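Local coordinates for protein 2-hydroxyisobutyryl-CoA synthetase (Aquincola tertiaricarbonis, PDB 6HDY) that belongs to the ANL superfamily of AMP-binding enzymes, pairing a large N-terminal domain with a smaller C-terminal domain, at residues A288-S293 with C355-P360; E412-V417 with R478-Q483; R69-E74 with R91-K96. One frame throughout, in Å; residues are numbered along the deposited sequence.

Along the chain the three contacts follow one another without overlap: contact 3 closes first, then contact 1, then contact 2. Contacts 3 and 1 both belong to the large N-terminal part. Contact 3 joins helix 66-74 to the loop before helix 97-106, and contact 1 joins two loops that follow strands 287-288 and 340-347; their centres lie about 32 Å apart. Contact 2 sits in the C-terminal domain, where helix 474-486 lies against strand 413-419, its centre about 42 Å from that of contact 1 and 44 Å from that of contact 3. Contacts 3 and 1 thus tie loops into the large part, contact 2 packs the C-terminal domain's own helix on its sheet, and none bridges the two domains.

Contact 1: residues A288-S293 with C355-P360; sequences AGTEQS and CGRTYP
T290 and C355 adopt the same first torsion: chi1 of 72° puts OG1 of T290, and chi1 of 66° puts SG of C355, between its own backbone N and carbonyl carbon. The two groups meet, OG1 of T290 lying 3.2 Å from SG of C355. The hydroxyl of S293 closes in on the same sulfur, its OG 3.1 Å from C355 SG. That OG also accepts a fairly straight hydrogen bond from C355 N (3.2 Å, 161° at the hydrogen), which ties the start of 355-360 to the end of 288-293. Q292 comes in beside C355 with its amide oxygen, OE1 standing 3.2 Å from C355 CB.

From within its own segment, R357 grips the sulfur twice. Its NH2 donates to C355 SG at 3.5 Å, with the sulfur almost in the guanidinium plane, and its backbone N donates at 3.6 Å. The nearby positive charge would probably polarise SG. NH2 also donates to a water at 2.9 Å, and this water donates to Q292 OE1, bridging the segments. The methyl and CB of T290 pack obliquely against the same NH2, while NE of R357 forms a salt bridge with E39. L298 of strand 297-299 touches T290, C355 and R357.

T290 itself is steadied by its own loop: OG1 accepts from S293 N, and T290 N bonds S293 O. The first of these bonds makes an ST motif, here turning the loop after strand 287-288 so that a threonine and a serine hydroxyl face one cysteine of the loop after strand 340-347, in the buried part of the large domain of an ANL enzyme.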
loop_
_atom_site.group_PDB
_atom_site.type_symbol
_atom_site.label_atom_id
_atom_site.label_comp_id
_atom_site.label_asym_id
_atom_site.label_seq_id
_atom_site.Cartn_x
_atom_site.Cartn_y
_atom_site.Cartn_z
ATOM N N ALA A 288 1.490 -22.927 -6.266
ATOM C CA ALA A 288 1.877 -22.073 -7.396
ATOM C C ALA A 288 2.383 -22.839 -8.588
ATOM O O ALA A 288 3.190 -23.763 -8.444
ATOM C CB ALA A 288 2.950 -21.056 -6.966
ATOM N N GLY A 289 2.000 -22.366 -9.765
ATOM C CA GLY A 289 2.494 -22.905 -11.029
ATOM C C GLY A 289 3.924 -22.455 -11.297
ATOM O O GLY A 289 4.424 -21.498 -10.677
ATOM N N THR A 290 4.624 -23.189 -12.178
ATOM C CA THR A 290 6.019 -22.855 -12.514
ATOM C C THR A 290 6.122 -22.520 -14.013
ATOM O O THR A 290 5.152 -22.701 -14.732
ATOM C CB THR A 290 6.986 -23.945 -12.031
ATOM O OG1 THR A 290 6.834 -25.088 -12.862
ATOM C CG2 THR A 290 6.779 -24.333 -10.576
ATOM N N GLU A 291 7.261 -21.991 -14.477
ATOM C CA GLU A 291 7.432 -21.650 -15.891
ATOM C C GLU A 291 7.116 -22.821 -16.850
ATOM O O GLU A 291 6.462 -22.590 -17.867
ATOM C CB GLU A 291 8.813 -21.055 -16.181
ATOM C CG GLU A 291 8.918 -20.486 -17.591
ATOM C CD GLU A 291 10.228 -19.816 -17.942
ATOM O OE1 GLU A 291 11.153 -19.821 -17.098
ATOM O OE2 GLU A 291 10.321 -19.267 -19.061
ATOM N N GLN A 292 7.531 -24.056 -16.496
ATOM C CA GLN A 292 7.294 -25.258 -17.301
ATOM C C GLN A 292 5.982 -25.951 -16.933
ATOM O O GLN A 292 5.255 -26.354 -17.837
ATOM C CB GLN A 292 8.487 -26.237 -17.278
ATOM C CG GLN A 292 9.850 -25.620 -17.702
ATOM C CD GLN A 292 10.502 -24.769 -16.612
ATOM O OE1 GLN A 292 10.214 -24.902 -15.420
ATOM N NE2 GLN A 292 11.360 -23.832 -16.998
ATOM N N SER A 293 5.659 -26.080 -15.627
ATOM C CA SER A 293 4.385 -26.649 -15.166
ATOM C C SER A 293 3.476 -25.432 -15.018
ATOM O O SER A 293 3.152 -25.018 -13.894
ATOM C CB SER A 293 4.581 -27.360 -13.828
ATOM O OG SER A 293 5.691 -28.243 -13.888
ATOM N N CYS A 355 8.435 -29.176 -15.219
ATOM C CA CYS A 355 9.571 -28.481 -14.609
ATOM C C CYS A 355 10.524 -29.459 -13.898
ATOM O O CYS A 355 11.684 -29.124 -13.679
ATOM C CB CYS A 355 9.118 -27.349 -13.685
ATOM S SG CYS A 355 8.231 -27.892 -12.203
ATOM N N GLY A 356 10.037 -30.667 -13.600
ATOM C CA GLY A 356 10.821 -31.685 -12.908
ATOM C C GLY A 356 10.777 -31.594 -11.390
ATOM O O GLY A 356 11.529 -32.293 -10.706
ATOM N N ARG A 357 9.906 -30.727 -10.843
ATOM C CA ARG A 357 9.715 -30.618 -9.396
ATOM C C ARG A 357 8.843 -31.798 -8.950
ATOM O O ARG A 357 7.816 -32.104 -9.582
ATOM C CB ARG A 357 9.118 -29.257 -8.996
ATOM C CG ARG A 357 10.154 -28.122 -9.040
ATOM C CD ARG A 357 9.531 -26.752 -8.846
ATOM N NE ARG A 357 10.528 -25.681 -8.883
ATOM C CZ ARG A 357 10.875 -24.991 -9.968
ATOM N NH1 ARG A 357 11.764 -24.024 -9.886
ATOM N NH2 ARG A 357 10.329 -25.269 -11.144
ATOM N N THR A 358 9.288 -32.498 -7.902
ATOM C CA THR A 358 8.618 -33.702 -7.388
ATOM C C THR A 358 7.520 -33.378 -6.348
ATOM O O THR A 358 7.541 -33.902 -5.231
ATOM C CB THR A 358 9.681 -34.622 -6.809
ATOM O OG1 THR A 358 10.427 -33.844 -5.891
ATOM C CG2 THR A 358 10.615 -35.224 -7.877
ATOM N N TYR A 359 6.556 -32.524 -6.727
ATOM C CA TYR A 359 5.467 -32.070 -5.862
ATOM C C TYR A 359 4.095 -32.530 -6.372
ATOM O O TYR A 359 3.916 -32.583 -7.599
ATOM C CB TYR A 359 5.417 -30.517 -5.848
ATOM C CG TYR A 359 6.534 -29.791 -5.127
ATOM C CD1 TYR A 359 6.908 -30.149 -3.833
ATOM C CD2 TYR A 359 7.136 -28.671 -5.690
ATOM C CE1 TYR A 359 7.885 -29.436 -3.138
ATOM C CE2 TYR A 359 8.134 -27.969 -5.015
ATOM C CZ TYR A 359 8.517 -28.367 -3.747
ATOM O OH TYR A 359 9.523 -27.696 -3.098
ATOM N N PRO A 360 3.072 -32.686 -5.470
ATOM C CA PRO A 360 1.695 -32.923 -5.947
ATOM C C PRO A 360 1.227 -31.646 -6.650
ATOM O O PRO A 360 1.779 -30.557 -6.413
ATOM C CB PRO A 360 0.891 -33.139 -4.657
ATOM C CG PRO A 360 1.912 -33.423 -3.603
ATOM C CD PRO A 360 3.100 -32.607 -3.999
HETATM O O HOH W 1 10.532 -23.311 -13.254
#

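Contact 2: residues E412-V417 with R478-Q483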
loop_
_atom_site.group_PDB
_atom_site.type_symbol
_atom_site.label_atom_id
_atom_site.label_comp_id
_atom_site.label_asym_id
_atom_site.label_seq_id
_atom_site.Cartn_x
_atom_site.Cartn_y
_atom_site.Cartn_z
ATOM N N GLU A 412 -34.300 -22.738 -12.456
ATOM C CA GLU A 412 -33.466 -22.226 -13.547
ATOM C C GLU A 412 -32.369 -21.297 -13.029
ATOM O O GLU A 412 -32.461 -20.755 -11.926
ATOM C CB GLU A 412 -34.304 -21.477 -14.624
ATOM C CG GLU A 412 -35.730 -21.979 -14.863
ATOM C CD GLU A 412 -36.810 -20.965 -14.531
ATOM O OE1 GLU A 412 -36.963 -20.610 -13.338
ATOM O OE2 GLU A 412 -37.492 -20.507 -15.477
ATOM N N LEU A 413 -31.355 -21.083 -13.870
ATOM C CA LEU A 413 -30.236 -20.201 -13.624
ATOM C C LEU A 413 -30.515 -18.831 -14.256
ATOM O O LEU A 413 -30.736 -18.759 -15.455
ATOM C CB LEU A 413 -28.955 -20.825 -14.205
ATOM C CG LEU A 413 -27.667 -19.969 -14.140
ATOM C CD1 LEU A 413 -27.281 -19.633 -12.702
ATOM C CD2 LEU A 413 -26.524 -20.666 -14.837
ATOM N N LEU A 414 -30.509 -17.752 -13.445
ATOM C CA LEU A 414 -30.729 -16.391 -13.939
ATOM C C LEU A 414 -29.368 -15.710 -14.125
ATOM O O LEU A 414 -28.581 -15.613 -13.169
ATOM C CB LEU A 414 -31.644 -15.549 -13.008
ATOM C CG LEU A 414 -33.053 -16.077 -12.664
ATOM C CD1 LEU A 414 -33.796 -15.084 -11.802
ATOM C CD2 LEU A 414 -33.881 -16.376 -13.916
ATOM N N LEU A 415 -29.087 -15.257 -15.364
ATOM C CA LEU A 415 -27.827 -14.584 -15.701
ATOM C C LEU A 415 -28.074 -13.222 -16.328
ATOM O O LEU A 415 -29.009 -13.073 -17.111
ATOM C CB LEU A 415 -26.963 -15.446 -16.646
ATOM C CG LEU A 415 -26.523 -16.855 -16.180
ATOM C CD1 LEU A 415 -25.769 -17.584 -17.300
ATOM C CD2 LEU A 415 -25.613 -16.784 -14.913
ATOM N N ARG A 416 -27.266 -12.221 -15.940
ATOM C CA ARG A 416 -27.262 -10.867 -16.497
ATOM C C ARG A 416 -25.920 -10.838 -17.209
ATOM O O ARG A 416 -24.882 -10.898 -16.548
ATOM C CB ARG A 416 -27.342 -9.762 -15.415
ATOM C CG ARG A 416 -28.636 -9.776 -14.570
ATOM C CD ARG A 416 -28.816 -8.454 -13.831
ATOM N NE ARG A 416 -29.563 -7.508 -14.662
ATOM C CZ ARG A 416 -29.569 -6.183 -14.526
ATOM N NH1 ARG A 416 -28.844 -5.600 -13.576
ATOM N NH2 ARG A 416 -30.289 -5.429 -15.351
ATOM N N VAL A 417 -25.935 -10.879 -18.557
ATOM C CA VAL A 417 -24.706 -10.973 -19.345
ATOM C C VAL A 417 -24.482 -9.756 -20.256
ATOM O O VAL A 417 -25.399 -9.297 -20.947
ATOM C CB VAL A 417 -24.662 -12.314 -20.143
ATOM C CG1 VAL A 417 -23.402 -12.431 -20.992
ATOM C CG2 VAL A 417 -24.792 -13.523 -19.216
ATOM N N ARG A 478 -36.572 -12.912 -7.558
ATOM C CA ARG A 478 -37.983 -12.928 -7.909
ATOM C C ARG A 478 -38.318 -11.827 -8.902
ATOM O O ARG A 478 -38.956 -12.121 -9.908
ATOM C CB ARG A 478 -38.882 -12.918 -6.667
ATOM C CG ARG A 478 -38.698 -14.192 -5.851
ATOM C CD ARG A 478 -39.985 -14.715 -5.292
ATOM N NE ARG A 478 -39.819 -16.066 -4.760
ATOM C CZ ARG A 478 -40.122 -16.425 -3.518
ATOM N NH1 ARG A 478 -40.611 -15.533 -2.662
ATOM N NH2 ARG A 478 -39.951 -17.679 -3.122
ATOM N N ALA A 479 -37.779 -10.602 -8.690
ATOM C CA ALA A 479 -37.973 -9.463 -9.595
ATOM C C ALA A 479 -37.446 -9.760 -10.993
ATOM O O ALA A 479 -38.129 -9.455 -11.970
ATOM C CB ALA A 479 -37.297 -8.220 -9.041
ATOM N N LEU A 480 -36.259 -10.394 -11.083
ATOM C CA LEU A 480 -35.628 -10.750 -12.350
ATOM C C LEU A 480 -36.400 -11.855 -13.085
ATOM O O LEU A 480 -36.688 -11.686 -14.271
ATOM C CB LEU A 480 -34.137 -11.085 -12.184
ATOM C CG LEU A 480 -33.329 -11.397 -13.470
ATOM C CD1 LEU A 480 -33.450 -10.276 -14.527
ATOM C CD2 LEU A 480 -31.891 -11.649 -13.145
ATOM N N ASN A 481 -36.754 -12.956 -12.380
ATOM C CA ASN A 481 -37.511 -14.075 -12.947
ATOM C C ASN A 481 -38.846 -13.597 -13.539
ATOM O O ASN A 481 -39.131 -13.882 -14.701
ATOM C CB ASN A 481 -37.720 -15.191 -11.914
ATOM C CG ASN A 481 -37.720 -16.581 -12.517
ATOM O OD1 ASN A 481 -37.445 -16.785 -13.712
ATOM N ND2 ASN A 481 -38.012 -17.574 -11.698
ATOM N N GLN A 482 -39.622 -12.818 -12.745
ATOM C CA GLN A 482 -40.893 -12.196 -13.105
ATOM C C GLN A 482 -40.737 -11.252 -14.322
ATOM O O GLN A 482 -41.616 -11.239 -15.187
ATOM C CB GLN A 482 -41.436 -11.415 -11.905
ATOM C CG GLN A 482 -42.072 -12.278 -10.803
ATOM C CD GLN A 482 -42.083 -11.607 -9.445
ATOM O OE1 GLN A 482 -42.059 -10.383 -9.324
ATOM N NE2 GLN A 482 -42.134 -12.401 -8.383
ATOM N N GLN A 483 -39.632 -10.462 -14.382
ATOM C CA GLN A 483 -39.339 -9.550 -15.493
ATOM C C GLN A 483 -39.019 -10.369 -16.768
ATOM O O GLN A 483 -39.484 -10.010 -17.851
ATOM C CB GLN A 483 -38.154 -8.621 -15.138
ATOM C CG GLN A 483 -37.819 -7.577 -16.220
ATOM C CD GLN A 483 -36.387 -7.079 -16.193
ATOM O OE1 GLN A 483 -35.483 -7.682 -15.594
ATOM N NE2 GLN A 483 -36.136 -5.979 -16.891
#
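L414 of strand 413-419 lies against L480 and N481 of helix 474-486, a helix-on-sheet contact in the C-terminal domain of this AMP-binding enzyme. The helix crosses the strand almost squarely, at 86° with 9.6 Å between the segment axes. L414 spreads its two methyls over the helix surface: CD1 lies 3.7 Å from N481 N and also touches the CB atoms of both L480 and N481, while CD2 reaches 3.6 Å from N481 OD1, the two side chains crossing at about a right angle.

L480 answers from the helix. Its CG is anti to the backbone N (chi1 -176°), and from there CD2 comes 3.9 Å from L414 CB and 4.0 Å from R416 CG. One leucine methyl thus touches two residues that alternate on the strand, using only the aliphatic part of the arginine. The charged end of R416 turns to E453 of the neighbouring strand 450-454, with which NE forms a salt bridge. L480 also touches V403 of strand 399-403, so it spans the strands around 413-419.

The alternate residues L413, L415 and V417 of this segment meet helix 428-446, which puts a helix on either face of the mixed sheet. Backbone hydrogen bonds from L413 and L415 to strand 450-454, and from L414 to V403, fix the strand between its neighbours.

At the edge of the contact E412 OE1 approaches N481 ND2 to 3.6 Å. K451 bridges the two: its NZ is hydrogen-bonded to N481 OD1 and makes a long, weak ion pair with E412 OE2.

Contact 3: residues R69-E74 with R91-K96. With SO4 (sulfate ion), chain D.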
loop_
_atom_site.group_PDB
_atom_site.type_symbol
_atom_site.label_atom_id
_atom_site.label_comp_id
_atom_site.label_asym_id
_atom_site.label_seq_id
_atom_site.Cartn_x
_atom_site.Cartn_y
_atom_site.Cartn_z
ATOM N N ARG A 69 -3.011 -26.244 22.519
ATOM C CA ARG A 69 -2.996 -27.111 23.712
ATOM C C ARG A 69 -4.437 -27.516 24.114
ATOM O O ARG A 69 -4.689 -28.705 24.303
ATOM C CB ARG A 69 -2.215 -26.459 24.878
ATOM C CG ARG A 69 -2.233 -27.248 26.190
ATOM C CD ARG A 69 -1.075 -28.224 26.378
ATOM N NE ARG A 69 0.216 -27.537 26.419
ATOM C CZ ARG A 69 0.864 -27.190 27.528
ATOM N NH1 ARG A 69 0.382 -27.521 28.723
ATOM N NH2 ARG A 69 2.008 -26.527 27.451
ATOM N N ARG A 70 -5.384 -26.537 24.150
ATOM C CA ARG A 70 -6.803 -26.755 24.478
ATOM C C ARG A 70 -7.535 -27.571 23.422
ATOM O O ARG A 70 -8.272 -28.496 23.772
ATOM C CB ARG A 70 -7.540 -25.424 24.676
ATOM C CG ARG A 70 -7.464 -24.877 26.096
ATOM C CD ARG A 70 -8.309 -23.619 26.244
ATOM N NE ARG A 70 -7.873 -22.544 25.343
ATOM C CZ ARG A 70 -6.978 -21.614 25.662
ATOM N NH1 ARG A 70 -6.416 -21.607 26.867
ATOM N NH2 ARG A 70 -6.636 -20.685 24.782
ATOM N N LYS A 71 -7.343 -27.220 22.139
ATOM C CA LYS A 71 -8.001 -27.857 20.997
ATOM C C LYS A 71 -7.587 -29.303 20.859
ATOM O O LYS A 71 -8.446 -30.168 20.682
ATOM C CB LYS A 71 -7.732 -27.086 19.685
ATOM C CG LYS A 71 -8.692 -27.473 18.572
ATOM C CD LYS A 71 -8.270 -26.955 17.203
ATOM C CE LYS A 71 -9.448 -26.705 16.280
ATOM N NZ LYS A 71 -10.494 -27.772 16.365
ATOM N N TRP A 72 -6.273 -29.563 20.943
ATOM C CA TRP A 72 -5.713 -30.908 20.824
ATOM C C TRP A 72 -6.114 -31.801 21.957
ATOM O O TRP A 72 -6.467 -32.953 21.695
ATOM C CB TRP A 72 -4.199 -30.878 20.633
ATOM C CG TRP A 72 -3.789 -30.241 19.339
ATOM C CD1 TRP A 72 -4.593 -29.925 18.279
ATOM C CD2 TRP A 72 -2.474 -29.801 18.991
ATOM N NE1 TRP A 72 -3.850 -29.362 17.277
ATOM C CE2 TRP A 72 -2.548 -29.249 17.696
ATOM C CE3 TRP A 72 -1.233 -29.827 19.647
ATOM C CZ2 TRP A 72 -1.420 -28.752 17.031
ATOM C CZ3 TRP A 72 -0.128 -29.293 19.005
ATOM C CH2 TRP A 72 -0.222 -28.779 17.710
ATOM N N GLU A 73 -6.123 -31.276 23.200
ATOM C CA GLU A 73 -6.538 -32.041 24.391
ATOM C C GLU A 73 -8.005 -32.497 24.253
ATOM O O GLU A 73 -8.322 -33.643 24.579
ATOM C CB GLU A 73 -6.349 -31.213 25.673
ATOM C CG GLU A 73 -4.920 -31.161 26.201
ATOM C CD GLU A 73 -4.668 -30.179 27.334
ATOM O OE1 GLU A 73 -3.531 -30.157 27.861
ATOM O OE2 GLU A 73 -5.603 -29.426 27.695
ATOM N N GLU A 74 -8.869 -31.610 23.715
ATOM C CA GLU A 74 -10.291 -31.836 23.455
ATOM C C GLU A 74 -10.510 -32.969 22.425
ATOM O O GLU A 74 -11.431 -33.776 22.607
ATOM C CB GLU A 74 -10.963 -30.511 23.009
ATOM C CG GLU A 74 -12.466 -30.564 22.740
ATOM C CD GLU A 74 -13.336 -31.125 23.851
ATOM O OE1 GLU A 74 -13.581 -30.401 24.843
ATOM O OE2 GLU A 74 -13.775 -32.292 23.725
ATOM N N ARG A 91 -5.733 -37.983 13.647
ATOM C CA ARG A 91 -5.714 -37.559 15.050
ATOM C C ARG A 91 -5.798 -36.059 15.272
ATOM O O ARG A 91 -6.414 -35.629 16.254
ATOM C CB ARG A 91 -4.484 -38.123 15.792
ATOM C CG ARG A 91 -4.323 -39.628 15.718
ATOM C CD ARG A 91 -3.002 -40.059 16.327
ATOM N NE ARG A 91 -2.847 -41.513 16.312
ATOM C CZ ARG A 91 -3.297 -42.332 17.256
ATOM N NH1 ARG A 91 -3.111 -43.641 17.151
ATOM N NH2 ARG A 91 -3.936 -41.848 18.318
ATOM N N VAL A 92 -5.149 -35.270 14.397
ATOM C CA VAL A 92 -5.098 -33.815 14.531
ATOM C C VAL A 92 -6.396 -33.166 14.018
ATOM O O VAL A 92 -6.704 -33.259 12.824
ATOM C CB VAL A 92 -3.816 -33.192 13.909
ATOM C CG1 VAL A 92 -3.722 -31.692 14.188
ATOM C CG2 VAL A 92 -2.560 -33.906 14.388
ATOM N N PRO A 93 -7.169 -32.492 14.913
ATOM C CA PRO A 93 -8.397 -31.817 14.452
ATOM C C PRO A 93 -8.077 -30.613 13.567
ATOM O O PRO A 93 -7.086 -29.910 13.816
ATOM C CB PRO A 93 -9.063 -31.380 15.761
ATOM C CG PRO A 93 -7.926 -31.180 16.706
ATOM C CD PRO A 93 -6.929 -32.249 16.356
ATOM N N VAL A 94 -8.895 -30.384 12.531
ATOM C CA VAL A 94 -8.700 -29.226 11.662
ATOM C C VAL A 94 -9.077 -27.925 12.384
ATOM O O VAL A 94 -9.988 -27.902 13.217
ATOM C CB VAL A 94 -9.422 -29.315 10.289
ATOM C CG1 VAL A 94 -8.852 -30.429 9.437
ATOM C CG2 VAL A 94 -10.942 -29.446 10.443
ATOM N N VAL A 95 -8.391 -26.846 12.036
ATOM C CA VAL A 95 -8.696 -25.516 12.548
ATOM C C VAL A 95 -9.667 -24.888 11.550
ATOM O O VAL A 95 -9.456 -25.000 10.352
ATOM C CB VAL A 95 -7.424 -24.650 12.688
ATOM C CG1 VAL A 95 -7.783 -23.211 13.098
ATOM C CG2 VAL A 95 -6.437 -25.285 13.670
ATOM N N LYS A 96 -10.729 -24.266 12.047
ATOM C CA LYS A 96 -11.705 -23.527 11.244
ATOM C C LYS A 96 -11.452 -22.017 11.444
ATOM O O LYS A 96 -10.940 -21.614 12.491
ATOM C CB LYS A 96 -13.137 -23.893 11.669
ATOM C CG LYS A 96 -13.582 -25.293 11.244
ATOM C CD LYS A 96 -14.918 -25.662 11.877
ATOM C CE LYS A 96 -15.487 -26.963 11.358
ATOM N NZ LYS A 96 -16.712 -27.371 12.107
HETATM S S SO4 D . -9.519 -20.276 22.482
HETATM O O1 SO4 D . -8.199 -19.599 22.494
HETATM O O2 SO4 D . -10.524 -19.476 23.200
HETATM O O3 SO4 D . -9.370 -21.595 23.128
HETATM O O4 SO4 D . -10.020 -20.488 21.109
HETATM O O HOH W 2 -4.940 -28.348 14.577
#
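W72 brings its indole up to P93 and V92. Its CD1 lies 3.8 Å from P93 CD, the two side chains crossing at about a right angle, while NE1 is 3.9 Å from V92 CG1, with tryptophan and valine side by side and pointing the same way. A water in the plane of the indole accepts a hydrogen bond from W72 NE1 at 3.1 Å and donates to P93 O at 2.8 Å, satisfying the ring nitrogen across the contact.

K71 slides past P93 in the opposite direction. Its chain runs nearly extended and then bends at chi4 (-41°), placing NZ for a weak hydrogen bond of 3.2 Å to V94 O; its CE meets V95 CG2 at 4.2 Å. R70 instead holds a sulfate ion, probably from the crystallisation liquor: NE donates to O3 at 2.8 Å and NH2 to O1 at 3.0 Å. NH2 also has a salt bridge to D112, and OG of S103 is also hydrogen-bonded to the sulfate.

W72 also touches C58 and A61 of helix 43-64 and meets F77 edge-to-face. The loop links helix 85-91 to helix 97-106 while lying against helix 66-74, and V95 bonds through its backbone to L341 of strand 340-347.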